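Local coordinates for ABC transporter, solute-binding protein (Staphylococcus aureus, PDB 6LKK) that binds glucose 6-phosphate as a solute-binding protein of the periplasmic-binding-protein type and probably serves as the sugar-phosphate sensor of a two-component system, at residues E46-R51 against L220-H225; V242-V247 against D258-S263; D251-R256 against Q265-L270. All coordinates share one frame; numbering follows the deposited sequence.

Contact 1 of 3, residues E46-R51 against L220-H225; sequences EDFSER and LVKNAH
In this periplasmic-binding-protein fold, the loop between helix 36-45 and strand 54-56 meets the chain where it runs off strand 213-221. Phe48 lies flat over the backbone of the second segment. Asn223 C and Ala224 N sit over one ring face, off toward the rim, and Lys222 CG meets the ring edge in plane. Ala224 CB touches Phe48 CE2 at 3.4 Å. The ring gets there because its CG is anti to the backbone N (chi1 175°). The backbone of Phe48 also takes part. Ala224 N donates to Phe48 O at 3.2 Å, from above the carbonyl plane. A water bridges Ser49 O and His225 N.

Arg51 makes the second grip. Its chain is extended from CG to NE, and CD packs obliquely on Val221 CG1 at 4.0 Å. Arg51 NH1 donates to Lys222 O at 3.1 Å, in the planes of both groups. Arg51 NH2 forms a salt bridge with Asp69 OD1. Asn223 ND2 bonds to Gly52 O and Asp53 OD1, just past Arg51. Within the first loop, Ser49 OG meets Asp47 OD2 at 2.6 Å, nearly along the C-O axis.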
# COMPACT_ATOMS: atom_id res chain seq x y z
N GLU A 46 -13.40 17.30 -6.12
CA GLU A 46 -13.08 17.69 -7.49
C GLU A 46 -14.36 17.78 -8.31
O GLU A 46 -15.28 16.96 -8.17
CB GLU A 46 -12.13 16.67 -8.12
CG GLU A 46 -11.49 17.11 -9.41
CD GLU A 46 -10.42 16.14 -9.86
OE1 GLU A 46 -10.23 15.11 -9.18
OE2 GLU A 46 -9.76 16.40 -10.90
N ASP A 47 -14.43 18.79 -9.18
CA ASP A 47 -15.61 18.95 -10.02
C ASP A 47 -15.78 17.73 -10.92
O ASP A 47 -14.81 17.19 -11.46
CB ASP A 47 -15.52 20.22 -10.86
CG ASP A 47 -16.76 20.44 -11.70
OD1 ASP A 47 -17.86 20.60 -11.11
OD2 ASP A 47 -16.66 20.45 -12.95
N PHE A 48 -17.03 17.30 -11.07
CA PHE A 48 -17.37 16.05 -11.74
C PHE A 48 -16.83 16.01 -13.18
O PHE A 48 -16.50 14.92 -13.68
CB PHE A 48 -18.89 15.90 -11.69
CG PHE A 48 -19.43 14.73 -12.44
CD1 PHE A 48 -19.41 13.46 -11.88
CD2 PHE A 48 -20.02 14.91 -13.67
CE1 PHE A 48 -19.93 12.39 -12.57
CE2 PHE A 48 -20.55 13.85 -14.36
CZ PHE A 48 -20.51 12.59 -13.81
N SER A 49 -16.72 17.16 -13.85
CA SER A 49 -16.25 17.20 -15.23
C SER A 49 -14.73 17.24 -15.35
O SER A 49 -14.21 17.04 -16.46
CB SER A 49 -16.83 18.42 -15.94
OG SER A 49 -16.38 19.63 -15.35
N GLU A 50 -14.00 17.50 -14.27
CA GLU A 50 -12.54 17.58 -14.30
C GLU A 50 -11.86 16.29 -13.86
O GLU A 50 -10.65 16.15 -14.06
CB GLU A 50 -12.06 18.72 -13.41
CG GLU A 50 -12.38 20.11 -13.93
CD GLU A 50 -12.42 21.15 -12.83
OE1 GLU A 50 -11.83 20.90 -11.75
OE2 GLU A 50 -13.06 22.21 -13.03
N ARG A 51 -12.60 15.35 -13.28
CA ARG A 51 -12.00 14.20 -12.62
C ARG A 51 -11.23 13.32 -13.60
O ARG A 51 -11.50 13.30 -14.81
CB ARG A 51 -13.07 13.36 -11.93
CG ARG A 51 -13.64 13.99 -10.69
CD ARG A 51 -14.72 13.10 -10.10
NE ARG A 51 -15.26 13.65 -8.87
CZ ARG A 51 -16.22 13.07 -8.15
NH1 ARG A 51 -16.74 11.92 -8.55
NH2 ARG A 51 -16.65 13.64 -7.04
N LEU A 220 -12.72 2.41 -11.10
CA LEU A 220 -13.09 3.41 -12.09
C LEU A 220 -13.76 4.59 -11.40
O LEU A 220 -14.67 4.42 -10.58
CB LEU A 220 -14.04 2.80 -13.13
CG LEU A 220 -13.53 1.63 -13.97
CD1 LEU A 220 -14.56 1.25 -15.02
CD2 LEU A 220 -12.20 1.96 -14.64
N VAL A 221 -13.30 5.80 -11.73
CA VAL A 221 -13.79 7.02 -11.11
C VAL A 221 -15.01 7.52 -11.87
O VAL A 221 -15.02 7.57 -13.11
CB VAL A 221 -12.68 8.09 -11.09
CG1 VAL A 221 -13.20 9.41 -10.53
CG2 VAL A 221 -11.49 7.60 -10.27
N LYS A 222 -16.04 7.92 -11.13
CA LYS A 222 -17.24 8.46 -11.74
C LYS A 222 -16.97 9.88 -12.21
O LYS A 222 -16.62 10.75 -11.40
CB LYS A 222 -18.41 8.43 -10.76
CG LYS A 222 -19.74 8.82 -11.39
CD LYS A 222 -20.87 8.84 -10.38
CE LYS A 222 -21.31 7.43 -10.00
NZ LYS A 222 -22.29 7.44 -8.88
N ASN A 223 -17.12 10.12 -13.51
CA ASN A 223 -16.87 11.44 -14.08
C ASN A 223 -17.83 11.65 -15.24
O ASN A 223 -18.62 10.77 -15.60
CB ASN A 223 -15.41 11.57 -14.52
CG ASN A 223 -14.99 10.50 -15.51
OD1 ASN A 223 -15.83 9.88 -16.17
ND2 ASN A 223 -13.69 10.29 -15.63
N ALA A 224 -17.77 12.85 -15.83
CA ALA A 224 -18.74 13.22 -16.86
C ALA A 224 -18.44 12.53 -18.18
O ALA A 224 -19.36 12.03 -18.84
CB ALA A 224 -18.74 14.74 -17.04
N HIS A 225 -17.18 12.48 -18.57
CA HIS A 225 -16.78 11.98 -19.89
C HIS A 225 -15.67 10.96 -19.68
O HIS A 225 -14.48 11.26 -19.89
CB HIS A 225 -16.35 13.13 -20.79
CG HIS A 225 -17.32 14.27 -20.81
ND1 HIS A 225 -18.60 14.14 -21.30
CD2 HIS A 225 -17.20 15.55 -20.38
CE1 HIS A 225 -19.23 15.30 -21.18
NE2 HIS A 225 -18.41 16.17 -20.62
O HOH W 1 -15.04 13.98 -17.27

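Contact 2 of 3, residues V242-V247 against D258-S263; sequences VQQRLV and DVSEQS
Helix 240-250 is packed here by the loop after strand 253-254, with the Gln243 side chain about 12 Å from the bound glucose 6-phosphate. The tight part centres on a pair of valines. Val247 CG2 meets Val259 CG1 at 3.7 Å, and the two side chains lie alongside, pointing opposite ways. The other branch, Val247 CG1, lies anti to its backbone N and reaches Gln262 CB at 3.5 Å. Val259 CG2 rests on Gln243 CB at 3.9 Å. Val247 and Val259 are buried, and both also touch Ser254 of the adjoining strand. Gln243 is buried too, and its amide turns to Ser254 OG, Ile255 N, Phe95 O and Leu237 O.

The looser side is polar and partly exposed. Gln244 bends at chi2 (72°), which turns its amide toward Ser260. Ser260 N donates to Gln244 OE1 at 3.0 Å, nearly straight at 171° and on a lone pair in the carbonyl plane. Gln244 NE2 donates to Ser260 OG at 3.0 Å, with the oxygen close to the amide plane. A water donates to Gln244 OE1 and to Asp258 O. At the other end, Gln262 NE2 bonds to Asp251 OD1 and Ala248 O.

One amide therefore reads both the backbone N-H and the hydroxyl of a single serine. The two bonds fix which way round the Gln244 amide sits, with OE1 toward the main chain and NE2 toward the hydroxyl.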
# COMPACT_ATOMS: atom_id res chain seq x y z
N VAL A 242 1.30 -8.59 -17.67
CA VAL A 242 1.71 -7.38 -16.97
C VAL A 242 2.01 -7.68 -15.51
O VAL A 242 3.00 -7.20 -14.95
CB VAL A 242 0.63 -6.29 -17.12
CG1 VAL A 242 0.94 -5.09 -16.25
CG2 VAL A 242 0.52 -5.88 -18.58
N GLN A 243 1.16 -8.49 -14.86
CA GLN A 243 1.44 -8.90 -13.49
C GLN A 243 2.76 -9.65 -13.40
O GLN A 243 3.54 -9.45 -12.45
CB GLN A 243 0.30 -9.77 -12.97
CG GLN A 243 -1.01 -9.01 -12.74
CD GLN A 243 -1.14 -8.46 -11.33
OE1 GLN A 243 -0.83 -9.14 -10.35
NE2 GLN A 243 -1.61 -7.22 -11.23
N GLN A 244 3.04 -10.50 -14.39
CA GLN A 244 4.31 -11.23 -14.42
C GLN A 244 5.49 -10.27 -14.54
O GLN A 244 6.54 -10.49 -13.92
CB GLN A 244 4.29 -12.23 -15.58
CG GLN A 244 5.53 -13.09 -15.71
CD GLN A 244 5.64 -14.15 -14.63
OE1 GLN A 244 4.64 -14.65 -14.12
NE2 GLN A 244 6.87 -14.51 -14.27
N ARG A 245 5.33 -9.21 -15.33
CA ARG A 245 6.39 -8.21 -15.46
C ARG A 245 6.64 -7.50 -14.14
O ARG A 245 7.80 -7.23 -13.79
CB ARG A 245 6.03 -7.19 -16.55
CG ARG A 245 6.30 -7.64 -17.97
CD ARG A 245 5.88 -6.56 -18.95
NE ARG A 245 4.79 -7.02 -19.82
CZ ARG A 245 3.89 -6.22 -20.39
NH1 ARG A 245 3.92 -4.91 -20.18
NH2 ARG A 245 2.95 -6.74 -21.17
N LEU A 246 5.58 -7.18 -13.40
CA LEU A 246 5.75 -6.51 -12.11
C LEU A 246 6.45 -7.43 -11.11
O LEU A 246 7.29 -6.98 -10.32
CB LEU A 246 4.40 -6.05 -11.58
CG LEU A 246 3.74 -4.91 -12.36
CD1 LEU A 246 2.30 -4.71 -11.90
CD2 LEU A 246 4.54 -3.63 -12.20
N VAL A 247 6.10 -8.72 -11.12
CA VAL A 247 6.77 -9.68 -10.25
C VAL A 247 8.25 -9.77 -10.61
O VAL A 247 9.13 -9.68 -9.74
CB VAL A 247 6.08 -11.05 -10.34
CG1 VAL A 247 6.90 -12.13 -9.64
CG2 VAL A 247 4.69 -10.98 -9.74
N ASP A 258 -1.91 -17.49 -11.85
CA ASP A 258 -1.08 -17.97 -12.95
C ASP A 258 0.16 -17.10 -13.16
O ASP A 258 0.66 -16.99 -14.28
CB ASP A 258 -1.89 -18.05 -14.24
CG ASP A 258 -2.54 -16.73 -14.62
OD1 ASP A 258 -2.37 -15.74 -13.88
OD2 ASP A 258 -3.24 -16.68 -15.66
N VAL A 259 0.66 -16.49 -12.09
CA VAL A 259 1.83 -15.63 -12.15
C VAL A 259 2.84 -16.10 -11.12
O VAL A 259 2.47 -16.51 -10.01
CB VAL A 259 1.46 -14.15 -11.93
CG1 VAL A 259 2.70 -13.28 -11.77
CG2 VAL A 259 0.61 -13.65 -13.08
N SER A 260 4.12 -16.03 -11.48
CA SER A 260 5.19 -16.50 -10.60
C SER A 260 5.14 -15.79 -9.25
O SER A 260 4.65 -14.67 -9.12
CB SER A 260 6.55 -16.25 -11.24
OG SER A 260 6.68 -16.94 -12.46
N GLU A 261 5.68 -16.48 -8.24
CA GLU A 261 6.05 -15.88 -6.98
C GLU A 261 7.56 -15.64 -6.99
O GLU A 261 8.33 -16.55 -7.32
CB GLU A 261 5.67 -16.77 -5.80
CG GLU A 261 4.18 -17.01 -5.67
CD GLU A 261 3.84 -18.07 -4.63
OE1 GLU A 261 4.77 -18.54 -3.93
OE2 GLU A 261 2.66 -18.44 -4.51
N GLN A 262 7.97 -14.42 -6.66
CA GLN A 262 9.38 -14.06 -6.66
C GLN A 262 9.65 -13.18 -5.44
O GLN A 262 8.92 -12.22 -5.20
CB GLN A 262 9.76 -13.32 -7.94
CG GLN A 262 11.24 -13.04 -8.11
CD GLN A 262 11.53 -12.26 -9.38
OE1 GLN A 262 11.28 -12.74 -10.48
NE2 GLN A 262 12.05 -11.05 -9.22
N SER A 263 10.69 -13.53 -4.69
CA SER A 263 11.04 -12.79 -3.48
C SER A 263 12.57 -12.82 -3.34
O SER A 263 13.14 -13.41 -2.43
CB SER A 263 10.34 -13.37 -2.25
OG SER A 263 10.49 -14.78 -2.19
O HOH W 2 2.65 -15.70 -15.76

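Contact 3 of 3, residues D251-R256 against Q265-L270; sequences DAKSIR and QSIENL
A lysine ammonium group bonds here to a main-chain carbonyl across two backbones that stay apart, and that one side chain carries most of the contact. The nearest CA atoms, those of Asp251 and Ile267, are 7.6 Å from each other. Lys253 spans the distance. Its CG is anti to the carbonyl carbon, and the chain runs extended to CE. A turn at chi4 (61°) then brings NZ round to the main chain of the second segment. Lys253 NZ donates to Glu268 O at 2.9 Å, in the carbonyl plane and with a C=O...N angle of 159°.

The methylenes of the same side chain are used for apolar packing. Lys253 CD lies against Leu270 CG at 3.9 Å, and the two side chains cross obliquely. On the other flank, Ile267 CG2 approaches Lys253 NZ at 3.7 Å. Ile267 puts this methyl forward because CG2 is anti to its backbone N. The same methyl just reaches Asp251 CB at 4.5 Å. Glu268 O and Glu189 OE1 are polar partners of the ammonium group, the latter through a salt bridge, and the Ile267 methyl lies beside it. The Glu189 carboxylate probably helps keep the lysine charged.

Asp251 follows the end of helix 240-250 with a positive phi of 56°. Its OD2 forms a salt bridge with Arg193, and OD1 accepts from Gln262 NE2 and Asp264 N. Farther along, Ser254 OG accepts from Arg256 N at 3.0 Å, which makes an ST turn as the chain leaves the strand.

Lys253 pairs through its backbone with Leu97, and strand 253-254 lies antiparallel beside strand 92-105. Leu270 also packs on Leu97. Ile267 touches Glu189 and Arg193 of helix 189-197, while Ala252 and Ser254 lean on helix 240-250.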
# COMPACT_ATOMS: atom_id res chain seq x y z
N ASP A 251 9.85 -7.76 -7.69
CA ASP A 251 9.44 -8.69 -6.64
C ASP A 251 8.06 -8.32 -6.11
O ASP A 251 7.77 -8.49 -4.92
CB ASP A 251 10.45 -8.74 -5.49
CG ASP A 251 11.82 -9.19 -5.94
OD1 ASP A 251 11.94 -10.34 -6.42
OD2 ASP A 251 12.78 -8.40 -5.82
N ALA A 252 7.20 -7.79 -6.98
CA ALA A 252 5.82 -7.59 -6.60
C ALA A 252 5.18 -8.93 -6.28
O ALA A 252 5.67 -9.99 -6.68
CB ALA A 252 5.05 -6.88 -7.72
N LYS A 253 4.07 -8.88 -5.56
CA LYS A 253 3.28 -10.07 -5.25
C LYS A 253 1.99 -9.98 -6.05
O LYS A 253 1.11 -9.17 -5.74
CB LYS A 253 3.03 -10.18 -3.75
CG LYS A 253 4.29 -10.55 -2.98
CD LYS A 253 4.07 -10.58 -1.48
CE LYS A 253 5.24 -11.23 -0.75
NZ LYS A 253 6.52 -10.49 -0.95
N SER A 254 1.89 -10.81 -7.08
CA SER A 254 0.77 -10.75 -8.00
C SER A 254 -0.53 -11.19 -7.33
O SER A 254 -0.54 -12.03 -6.43
CB SER A 254 1.04 -11.64 -9.22
OG SER A 254 -0.10 -11.72 -10.07
N ILE A 255 -1.64 -10.61 -7.80
CA ILE A 255 -2.96 -11.04 -7.38
C ILE A 255 -3.43 -12.29 -8.11
O ILE A 255 -4.45 -12.87 -7.71
CB ILE A 255 -3.96 -9.88 -7.59
CG1 ILE A 255 -5.31 -10.16 -6.92
CG2 ILE A 255 -4.15 -9.60 -9.08
CD1 ILE A 255 -5.25 -10.29 -5.41
N ARG A 256 -2.72 -12.73 -9.14
CA ARG A 256 -3.18 -13.80 -10.01
C ARG A 256 -2.59 -15.15 -9.61
O ARG A 256 -1.46 -15.24 -9.12
CB ARG A 256 -2.82 -13.50 -11.46
CG ARG A 256 -3.53 -12.29 -12.05
CD ARG A 256 -3.12 -12.09 -13.50
NE ARG A 256 -3.53 -13.19 -14.36
CZ ARG A 256 -4.56 -13.17 -15.21
NH1 ARG A 256 -5.32 -12.09 -15.34
NH2 ARG A 256 -4.83 -14.24 -15.93
N GLN A 265 16.38 -12.12 -2.57
CA GLN A 265 17.19 -11.56 -1.47
C GLN A 265 16.31 -11.49 -0.22
O GLN A 265 15.66 -12.49 0.11
CB GLN A 265 17.78 -10.24 -1.95
CG GLN A 265 18.73 -10.40 -3.13
CD GLN A 265 19.30 -9.08 -3.61
OE1 GLN A 265 18.59 -8.26 -4.18
NE2 GLN A 265 20.59 -8.88 -3.36
N SER A 266 16.25 -10.36 0.48
CA SER A 266 15.62 -10.32 1.79
C SER A 266 14.10 -10.17 1.73
O SER A 266 13.45 -10.22 2.77
CB SER A 266 16.20 -9.17 2.62
OG SER A 266 15.69 -7.92 2.19
N ILE A 267 13.52 -9.99 0.54
CA ILE A 267 12.07 -10.03 0.41
C ILE A 267 11.60 -11.43 0.76
O ILE A 267 12.25 -12.43 0.41
CB ILE A 267 11.64 -9.63 -1.01
CG1 ILE A 267 12.19 -8.25 -1.39
CG2 ILE A 267 10.12 -9.66 -1.14
CD1 ILE A 267 11.60 -7.10 -0.61
N GLU A 268 10.47 -11.53 1.45
CA GLU A 268 9.95 -12.82 1.89
C GLU A 268 8.73 -13.21 1.07
O GLU A 268 7.89 -12.36 0.73
CB GLU A 268 9.58 -12.79 3.38
CG GLU A 268 10.77 -12.59 4.31
CD GLU A 268 11.65 -13.82 4.45
OE1 GLU A 268 11.32 -14.87 3.86
OE2 GLU A 268 12.67 -13.74 5.16
N ASN A 269 8.64 -14.50 0.77
CA ASN A 269 7.43 -15.09 0.22
C ASN A 269 6.32 -15.05 1.27
O ASN A 269 6.58 -15.11 2.48
CB ASN A 269 7.70 -16.53 -0.21
CG ASN A 269 6.52 -17.18 -0.90
OD1 ASN A 269 5.57 -17.60 -0.25
ND2 ASN A 269 6.59 -17.29 -2.22
N LEU A 270 5.07 -14.95 0.81
CA LEU A 270 3.95 -14.87 1.74
C LEU A 270 3.96 -16.04 2.72
O LEU A 270 3.60 -15.89 3.89
CB LEU A 270 2.63 -14.83 0.98
CG LEU A 270 2.21 -13.48 0.39
CD1 LEU A 270 0.90 -13.65 -0.37
CD2 LEU A 270 2.07 -12.40 1.46

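From the N terminus, contact 1 comes first. Its segment 46-51 is separated from 220-225 by 168 residues, so it closes a very long loop spanning much of the fold. It ties the loop between helix 36-45 and strand 54-56 to the end of strand 213-221. Contact 1 closes before contacts 2 and 3 open; those two cross each other, in the order 242-247, 251-256, 258-263, 265-270. They touch through two probable hydrogen bonds, Gln243 with Ser254 and Glu261 with Asn269, and together bind helix 240-250, strand 253-254 and the chain after it. Contacts 1 and 3 lie on opposite sides of the chain's centre, with centres 34 Å apart, yet both reach the same mixed sheet.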